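Local coordinates for DUF1780 domain-containing protein (Pseudomonas aeruginosa, PDB 1Y0K), which is of unknown function but probably has a PD-(D/E)XK-type nuclease fold and may act as an endonuclease, at residues E30-Q35 with L142-L147; E68-L73 with A116-T121. All blocks are in the same frame, centred on the assembly; numbering follows the deposited sequence.

Contact 1 of 2, residues E30-Q35 with L142-L147; sequences ERWVCQ and LAFVNL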
ATOM      1  N   GLU A  30     -10.688  -2.693  -3.259  1.00 17.11           N
ATOM      2  CA  GLU A  30      -9.408  -3.391  -3.344  1.00 16.36           C
ATOM      3  C   GLU A  30      -8.793  -3.268  -4.733  1.00 16.22           C
ATOM      4  O   GLU A  30      -7.588  -3.014  -4.861  1.00 16.23           O
ATOM      5  CB  GLU A  30      -9.568  -4.855  -2.912  1.00 17.41           C
ATOM      6  CG  GLU A  30      -9.779  -4.978  -1.407  1.00 18.23           C
ATOM      7  CD  GLU A  30     -10.590  -6.194  -0.992  1.00 22.81           C
ATOM      8  OE1 GLU A  30     -10.962  -7.019  -1.860  1.00 22.90           O
ATOM      9  OE2 GLU A  30     -10.873  -6.307   0.224  1.00 23.45           O
ATOM     10  N   ARG A  31      -9.619  -3.417  -5.767  1.00 15.68           N
ATOM     11  CA  ARG A  31      -9.156  -3.236  -7.147  1.00 15.48           C
ATOM     12  C   ARG A  31      -8.698  -1.790  -7.376  1.00 14.68           C
ATOM     13  O   ARG A  31      -7.677  -1.542  -8.026  1.00 14.46           O
ATOM     14  CB  ARG A  31     -10.258  -3.606  -8.141  1.00 15.95           C
ATOM     15  CG  ARG A  31      -9.735  -3.819  -9.553  1.00 17.64           C
ATOM     16  CD  ARG A  31     -10.778  -3.514 -10.601  1.00 20.52           C
ATOM     17  NE  ARG A  31     -11.144  -2.107 -10.527  1.00 21.61           N
ATOM     18  CZ  ARG A  31     -12.294  -1.655 -10.052  1.00 20.22           C
ATOM     19  NH1 ARG A  31     -12.505  -0.351  -9.984  1.00 21.61           N
ATOM     20  NH2 ARG A  31     -13.230  -2.503  -9.647  1.00 23.83           N
ATOM     21  N   TRP A  32      -9.439  -0.841  -6.815  1.00 14.18           N
ATOM     22  CA  TRP A  32      -9.102   0.571  -6.942  1.00 14.08           C
ATOM     23  C   TRP A  32      -7.701   0.812  -6.368  1.00 13.52           C
ATOM     24  O   TRP A  32      -6.900   1.490  -6.992  1.00 13.13           O
ATOM     25  CB  TRP A  32     -10.168   1.427  -6.233  1.00 14.84           C
ATOM     26  CG  TRP A  32      -9.897   2.923  -6.145  1.00 15.21           C
ATOM     27  CD1 TRP A  32     -10.346   3.886  -6.996  1.00 16.25           C
ATOM     28  CD2 TRP A  32      -9.171   3.602  -5.112  1.00 15.23           C
ATOM     29  NE1 TRP A  32      -9.919   5.133  -6.576  1.00 14.93           N
ATOM     30  CE2 TRP A  32      -9.199   4.985  -5.418  1.00 15.68           C
ATOM     31  CE3 TRP A  32      -8.490   3.176  -3.955  1.00 16.49           C
ATOM     32  CZ2 TRP A  32      -8.571   5.945  -4.613  1.00 15.80           C
ATOM     33  CZ3 TRP A  32      -7.864   4.133  -3.143  1.00 17.36           C
ATOM     34  CH2 TRP A  32      -7.912   5.506  -3.479  1.00 15.26           C
ATOM     35  N   VAL A  33      -7.402   0.235  -5.203  1.00 12.86           N
ATOM     36  CA  VAL A  33      -6.061   0.377  -4.607  1.00 12.36           C
ATOM     37  C   VAL A  33      -4.984  -0.157  -5.562  1.00 12.42           C
ATOM     38  O   VAL A  33      -3.955   0.493  -5.792  1.00 12.43           O
ATOM     39  CB  VAL A  33      -5.958  -0.335  -3.243  1.00 11.89           C
ATOM     40  CG1 VAL A  33      -4.513  -0.369  -2.759  1.00 13.11           C
ATOM     41  CG2 VAL A  33      -6.835   0.380  -2.206  1.00 12.26           C
ATOM     42  N   CYS A  34      -5.223  -1.344  -6.109  1.00 12.71           N
ATOM     43  CA  CYS A  34      -4.297  -1.938  -7.071  1.00 12.40           C
ATOM     44  C   CYS A  34      -4.099  -1.016  -8.277  1.00 12.58           C
ATOM     45  O   CYS A  34      -2.975  -0.810  -8.713  1.00 12.29           O
ATOM     46  CB  CYS A  34      -4.789  -3.319  -7.512  1.00 12.88           C
ATOM     47  SG  CYS A  34      -4.783  -4.528  -6.156  1.00 14.39           S
ATOM     48  N   GLN A  35      -5.183  -0.465  -8.817  1.00 12.69           N
ATOM     49  CA  GLN A  35      -5.042   0.447  -9.960  1.00 13.85           C
ATOM     50  C   GLN A  35      -4.201   1.670  -9.619  1.00 13.53           C
ATOM     51  O   GLN A  35      -3.332   2.053 -10.397  1.00 13.65           O
ATOM     52  CB  GLN A  35      -6.405   0.885 -10.484  1.00 14.28           C
ATOM     53  CG  GLN A  35      -7.110  -0.177 -11.299  1.00 16.48           C
ATOM     54  CD  GLN A  35      -8.362   0.374 -11.955  1.00 18.85           C
ATOM     55  OE1 GLN A  35      -8.318   1.383 -12.664  1.00 21.81           O
ATOM     56  NE2 GLN A  35      -9.475  -0.270 -11.716  1.00 20.49           N
ATOM     57  N   LEU A 142      -0.186  -5.380  -0.164  1.00 11.28           N
ATOM     58  CA  LEU A 142      -0.327  -4.007  -0.657  1.00 11.17           C
ATOM     59  C   LEU A 142      -1.164  -3.198   0.323  1.00 11.31           C
ATOM     60  O   LEU A 142      -2.368  -3.435   0.462  1.00 11.49           O
ATOM     61  CB  LEU A 142      -0.967  -3.988  -2.050  1.00 10.82           C
ATOM     62  CG  LEU A 142      -1.182  -2.616  -2.696  1.00 11.52           C
ATOM     63  CD1 LEU A 142       0.153  -1.856  -2.838  1.00 12.02           C
ATOM     64  CD2 LEU A 142      -1.875  -2.767  -4.061  1.00 12.15           C
ATOM     65  N   ALA A 143      -0.513  -2.265   1.017  1.00 11.63           N
ATOM     66  CA  ALA A 143      -1.192  -1.431   2.012  1.00 11.90           C
ATOM     67  C   ALA A 143      -1.600  -0.121   1.380  1.00 12.36           C
ATOM     68  O   ALA A 143      -0.759   0.544   0.763  1.00 12.32           O
ATOM     69  CB  ALA A 143      -0.248  -1.138   3.191  1.00 12.82           C
ATOM     70  N   PHE A 144      -2.872   0.264   1.529  1.00 12.10           N
ATOM     71  CA  PHE A 144      -3.274   1.639   1.210  1.00 12.32           C
ATOM     72  C   PHE A 144      -3.205   2.441   2.508  1.00 12.90           C
ATOM     73  O   PHE A 144      -3.942   2.168   3.461  1.00 12.52           O
ATOM     74  CB  PHE A 144      -4.672   1.715   0.589  1.00 12.95           C
ATOM     75  CG  PHE A 144      -5.073   3.117   0.220  1.00 12.18           C
ATOM     76  CD1 PHE A 144      -4.678   3.651  -1.004  1.00 14.67           C
ATOM     77  CD2 PHE A 144      -5.814   3.904   1.099  1.00 15.51           C
ATOM     78  CE1 PHE A 144      -5.021   4.960  -1.358  1.00 16.04           C
ATOM     79  CE2 PHE A 144      -6.165   5.220   0.747  1.00 15.14           C
ATOM     80  CZ  PHE A 144      -5.760   5.740  -0.480  1.00 15.01           C
ATOM     81  N   VAL A 145      -2.269   3.380   2.543  1.00 13.84           N
ATOM     82  CA  VAL A 145      -1.948   4.133   3.740  1.00 14.93           C
ATOM     83  C   VAL A 145      -2.448   5.581   3.601  1.00 15.59           C
ATOM     84  O   VAL A 145      -2.031   6.321   2.701  1.00 15.33           O
ATOM     85  CB  VAL A 145      -0.421   4.103   4.038  1.00 15.37           C
ATOM     86  CG1 VAL A 145      -0.128   4.772   5.392  1.00 16.30           C
ATOM     87  CG2 VAL A 145       0.098   2.673   4.049  1.00 16.66           C
ATOM     88  N   ASN A 146      -3.328   5.979   4.515  1.00 16.57           N
ATOM     89  CA  ASN A 146      -3.949   7.296   4.458  1.00 17.80           C
ATOM     90  C   ASN A 146      -4.295   7.787   5.860  1.00 18.71           C
ATOM     91  O   ASN A 146      -5.256   7.335   6.464  1.00 18.42           O
ATOM     92  CB  ASN A 146      -5.194   7.273   3.565  1.00 17.78           C
ATOM     93  CG  ASN A 146      -5.780   8.655   3.359  1.00 19.72           C
ATOM     94  OD1 ASN A 146      -5.053   9.610   3.064  1.00 20.14           O
ATOM     95  ND2 ASN A 146      -7.090   8.775   3.533  1.00 19.92           N
ATOM     96  N   LEU A 147      -3.489   8.716   6.357  1.00 20.09           N
ATOM     97  CA  LEU A 147      -3.612   9.201   7.729  1.00 21.30           C
ATOM     98  C   LEU A 147      -4.000  10.663   7.685  1.00 22.30           C
ATOM     99  O   LEU A 147      -3.313  11.455   7.052  1.00 22.65           O
ATOM    100  CB  LEU A 147      -2.280   9.042   8.475  1.00 21.67           C
ATOM    101  CG  LEU A 147      -1.604   7.659   8.443  1.00 22.05           C
ATOM    102  CD1 LEU A 147      -0.216   7.711   9.070  1.00 23.10           C
ATOM    103  CD2 LEU A 147      -2.460   6.591   9.125  1.00 23.12           C
TER
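Aromatic packing carries the outer part of this contact between helix 26-40 and strand 140-146. Both rings leave the backbone with CG anti to N (chi1 174° for Trp-32), and for Trp-32 this swings the indole toward the strand although its CB does not point there. The indole presents the edge of its six-membered ring to one face of Phe-144 in an offset edge-to-face pair, with the planes at 63°. Its CZ3 comes down 3.5 Å from Phe-144 CE1, and CH2 lies close to the same carbon. A large flat ring suits Trp-32, because it spans the gap from the flank of the helix; Arg-36 adds a cation-pi contact to it and Leu-21 of helix 3-23 touches both side chains.

Helix 26-40 lies across one face of the central mixed sheet, as helices cover the sheet in the alpha/beta core of PD-(D/E)XK proteins; the axis of segment 30-35 runs at 89° to that of 142-146, 9.3 Å away at its nearest.

Aliphatic packing fills the middle. The CB of Val-33 is directed toward the strand. Its CG2 lies 3.8 Å from Phe-144 CB, while CG1 sits between that same CB and Leu-142 CD2, 3.8 Å from the latter. Compact and forked, valine fits between two larger neighbours. Leu-142 CD2 also reaches the helix backbone at Cys-34 CA, with Cys-34 SG 4.0 Å from that methyl.

Contact 2 of 2, residues E68-L73 with A116-T121; sequences EVFFVL and ARLAPT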
ATOM      1  N   GLU A  68      -2.747  -8.914  -1.859  1.00 12.20           N
ATOM      2  CA  GLU A  68      -3.483  -9.000  -0.610  1.00 13.08           C
ATOM      3  C   GLU A  68      -3.559  -7.574  -0.065  1.00 12.82           C
ATOM      4  O   GLU A  68      -2.565  -7.022   0.411  1.00 12.73           O
ATOM      5  CB  GLU A  68      -2.740  -9.941   0.339  1.00 13.85           C
ATOM      6  CG  GLU A  68      -3.219  -9.977   1.790  1.00 16.29           C
ATOM      7  CD  GLU A  68      -4.491 -10.749   1.981  1.00 19.79           C
ATOM      8  OE1 GLU A  68      -5.130 -11.149   0.970  1.00 19.61           O
ATOM      9  OE2 GLU A  68      -4.845 -10.963   3.168  1.00 22.02           O
ATOM     10  N   VAL A  69      -4.736  -6.981  -0.181  1.00 11.87           N
ATOM     11  CA  VAL A  69      -4.889  -5.536   0.030  1.00 12.91           C
ATOM     12  C   VAL A  69      -5.403  -5.233   1.432  1.00 13.48           C
ATOM     13  O   VAL A  69      -6.385  -5.832   1.890  1.00 14.09           O
ATOM     14  CB  VAL A  69      -5.838  -4.942  -1.034  1.00 12.51           C
ATOM     15  CG1 VAL A  69      -6.128  -3.461  -0.759  1.00 14.61           C
ATOM     16  CG2 VAL A  69      -5.224  -5.137  -2.430  1.00 13.53           C
ATOM     17  N   PHE A  70      -4.735  -4.317   2.128  1.00 13.14           N
ATOM     18  CA  PHE A  70      -5.242  -3.888   3.430  1.00 13.34           C
ATOM     19  C   PHE A  70      -5.119  -2.380   3.610  1.00 14.20           C
ATOM     20  O   PHE A  70      -4.366  -1.726   2.894  1.00 13.49           O
ATOM     21  CB  PHE A  70      -4.593  -4.676   4.574  1.00 13.66           C
ATOM     22  CG  PHE A  70      -3.122  -4.412   4.763  1.00 12.44           C
ATOM     23  CD1 PHE A  70      -2.679  -3.631   5.834  1.00 13.91           C
ATOM     24  CD2 PHE A  70      -2.174  -4.977   3.900  1.00 14.16           C
ATOM     25  CE1 PHE A  70      -1.308  -3.409   6.046  1.00 13.75           C
ATOM     26  CE2 PHE A  70      -0.793  -4.747   4.089  1.00 14.01           C
ATOM     27  CZ  PHE A  70      -0.363  -3.959   5.159  1.00 15.25           C
ATOM     28  N   PHE A  71      -5.891  -1.844   4.552  1.00 14.08           N
ATOM     29  CA  PHE A  71      -5.992  -0.400   4.749  1.00 15.06           C
ATOM     30  C   PHE A  71      -5.420   0.009   6.087  1.00 15.68           C
ATOM     31  O   PHE A  71      -5.713  -0.616   7.125  1.00 15.67           O
ATOM     32  CB  PHE A  71      -7.443   0.058   4.597  1.00 15.63           C
ATOM     33  CG  PHE A  71      -8.002  -0.207   3.230  1.00 15.85           C
ATOM     34  CD1 PHE A  71      -8.514  -1.467   2.902  1.00 17.58           C
ATOM     35  CD2 PHE A  71      -8.000   0.794   2.261  1.00 17.23           C
ATOM     36  CE1 PHE A  71      -9.005  -1.729   1.613  1.00 16.47           C
ATOM     37  CE2 PHE A  71      -8.497   0.546   0.978  1.00 16.54           C
ATOM     38  CZ  PHE A  71      -9.001  -0.721   0.664  1.00 15.88           C
ATOM     39  N   VAL A  72      -4.576   1.035   6.040  1.00 15.46           N
ATOM     40  CA  VAL A  72      -3.909   1.600   7.214  1.00 16.95           C
ATOM     41  C   VAL A  72      -4.405   3.035   7.339  1.00 17.69           C
ATOM     42  O   VAL A  72      -3.914   3.937   6.663  1.00 16.69           O
ATOM     43  CB  VAL A  72      -2.370   1.548   7.074  1.00 16.72           C
ATOM     44  CG1 VAL A  72      -1.682   2.116   8.333  1.00 17.17           C
ATOM     45  CG2 VAL A  72      -1.902   0.110   6.821  1.00 18.20           C
ATOM     46  N   LEU A  73      -5.415   3.216   8.184  1.00 19.48           N
ATOM     47  CA  LEU A  73      -6.064   4.513   8.354  1.00 21.34           C
ATOM     48  C   LEU A  73      -5.948   4.985   9.804  1.00 23.41           C
ATOM     49  O   LEU A  73      -5.362   4.297  10.643  1.00 24.28           O
ATOM     50  CB  LEU A  73      -7.538   4.431   7.919  1.00 20.98           C
ATOM     51  CG  LEU A  73      -7.845   3.763   6.573  1.00 20.55           C
ATOM     52  CD1 LEU A  73      -9.348   3.551   6.395  1.00 22.01           C
ATOM     53  CD2 LEU A  73      -7.288   4.593   5.437  1.00 21.00           C
ATOM     54  N   ALA A 116       6.057   1.359  10.366  1.00 15.22           N
ATOM     55  CA  ALA A 116       5.637   0.637  11.572  1.00 15.18           C
ATOM     56  C   ALA A 116       4.117   0.612  11.765  1.00 14.96           C
ATOM     57  O   ALA A 116       3.586  -0.240  12.473  1.00 15.08           O
ATOM     58  CB  ALA A 116       6.325   1.226  12.809  1.00 15.51           C
ATOM     59  N   ARG A 117       3.418   1.552  11.140  1.00 14.64           N
ATOM     60  CA  ARG A 117       1.961   1.596  11.199  1.00 14.40           C
ATOM     61  C   ARG A 117       1.304   0.359  10.574  1.00 14.61           C
ATOM     62  O   ARG A 117       0.133   0.078  10.839  1.00 15.51           O
ATOM     63  CB  ARG A 117       1.411   2.855  10.527  1.00 14.18           C
ATOM     64  CG  ARG A 117       1.715   4.154  11.259  1.00 16.91           C
ATOM     65  CD  ARG A 117       1.006   4.241  12.607  1.00 20.89           C
ATOM     66  NE  ARG A 117       1.194   5.561  13.220  1.00 21.67           N
ATOM     67  CZ  ARG A 117       0.284   6.524  13.197  1.00 23.59           C
ATOM     68  NH1 ARG A 117      -0.889   6.328  12.597  1.00 23.66           N
ATOM     69  NH2 ARG A 117       0.542   7.695  13.769  1.00 24.47           N
ATOM     70  N   LEU A 118       2.057  -0.353   9.734  1.00 15.13           N
ATOM     71  CA  LEU A 118       1.550  -1.559   9.079  1.00 15.18           C
ATOM     72  C   LEU A 118       1.572  -2.768  10.010  1.00 15.54           C
ATOM     73  O   LEU A 118       0.939  -3.797   9.723  1.00 15.59           O
ATOM     74  CB  LEU A 118       2.400  -1.882   7.854  1.00 15.57           C
ATOM     75  CG  LEU A 118       2.180  -1.164   6.519  1.00 17.47           C
ATOM     76  CD1 LEU A 118       1.966   0.317   6.657  1.00 20.33           C
ATOM     77  CD2 LEU A 118       3.372  -1.473   5.580  1.00 16.23           C
ATOM     78  N   ALA A 119       2.311  -2.656  11.109  1.00 15.34           N
ATOM     79  CA  ALA A 119       2.645  -3.846  11.903  1.00 15.93           C
ATOM     80  C   ALA A 119       1.435  -4.555  12.529  1.00 16.94           C
ATOM     81  O   ALA A 119       1.329  -5.780  12.430  1.00 17.15           O
ATOM     82  CB  ALA A 119       3.705  -3.519  12.953  1.00 16.34           C
ATOM     83  N   PRO A 120       0.524  -3.806  13.182  1.00 17.62           N
ATOM     84  CA  PRO A 120      -0.601  -4.499  13.824  1.00 18.25           C
ATOM     85  C   PRO A 120      -1.374  -5.417  12.872  1.00 18.61           C
ATOM     86  O   PRO A 120      -1.621  -6.585  13.196  1.00 17.93           O
ATOM     87  CB  PRO A 120      -1.462  -3.343  14.338  1.00 18.67           C
ATOM     88  CG  PRO A 120      -0.432  -2.268  14.641  1.00 19.18           C
ATOM     89  CD  PRO A 120       0.470  -2.350  13.440  1.00 18.08           C
ATOM     90  N   THR A 121      -1.723  -4.906  11.694  1.00 18.23           N
ATOM     91  CA  THR A 121      -2.483  -5.693  10.728  1.00 18.24           C
ATOM     92  C   THR A 121      -1.641  -6.828  10.147  1.00 17.58           C
ATOM     93  O   THR A 121      -2.120  -7.958  10.026  1.00 16.57           O
ATOM     94  CB  THR A 121      -3.068  -4.779   9.622  1.00 18.49           C
ATOM     95  OG1 THR A 121      -4.027  -3.906  10.227  1.00 20.63           O
ATOM     96  CG2 THR A 121      -3.780  -5.594   8.557  1.00 19.08           C
TER
HETATM   97  O   HOH W   1      -4.103  -1.382   9.403  1.00 35.66           O
HETATM   98  O   HOH W   2      -2.353   4.081  11.507  1.00 29.41           O
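Strand 65-73, a member of the central mixed sheet of this PD-(D/E)XK-clan protein, meets here residues 116-121, a type I beta turn and part of helix 119-132, on the sheet face opposite helix 26-40. The turn runs from Ala-116 to Ala-119 and is closed by Ala-119 N to Ala-116 O.

The apolar part rests on alternate strand residues, Phe-70 and Val-72, whose CB atoms are directed toward the other segment. Phe-70 takes the crowded chi1 of 67°, with CG between the backbone N and carbonyl carbon, which sets the ring with its CD1 side by Thr-121 and its CZ end by Leu-118. The methyl of Thr-121 comes obliquely, CG2 lying 3.5 Å from Phe-70 CD1. Leu-118 approaches the ring's edge, with CG 4.0 Å from Phe-70 CZ, and turns CD1 to Val-72 CG2. The other valine methyl, CG1, touches Arg-117 at its carbonyl O and CB, so the forked side chain serves two successive turn residues. Tyr-164 of helix 162-166 is also touched by Leu-118.

Polar links pass through water. Threonine suits its place because it offers a methyl to the ring and a hydroxyl to a bridging water: Thr-121 OG1 lies 2.7 Å from the O of water 1, which donates to Phe-71 O. Arg-117, its chain bent at chi2 (-67°), reaches water 2 in the plane of its guanidinium; this water accepts from Arg-117 NH1 at 2.9 Å and donates to Leu-73 O at 3.1 Å.

The two contacts lie on opposite faces of one mixed sheet, their centres about 10 Å apart. Strands 65-73 and 140-146 are parallel neighbours in it, and probable hydrogen bonds join them directly: Phe-144 N to Phe-70 O, and Val-72 N to Phe-144 O. Side chains meet as well, Ala-143 CB packing on Phe-70 CZ. Along the chain, contact 2 is nested within the loop that contact 1 closes: helix 26-40 comes first, then strand 65-73, helix 119-132 and strand 140-146. Helix 119-132 lies on the connection between the two parallel strands, just before strand 140-146. The sheet is thereby sandwiched between helices, an alpha/beta layering consistent with the PD-(D/E)XK clan.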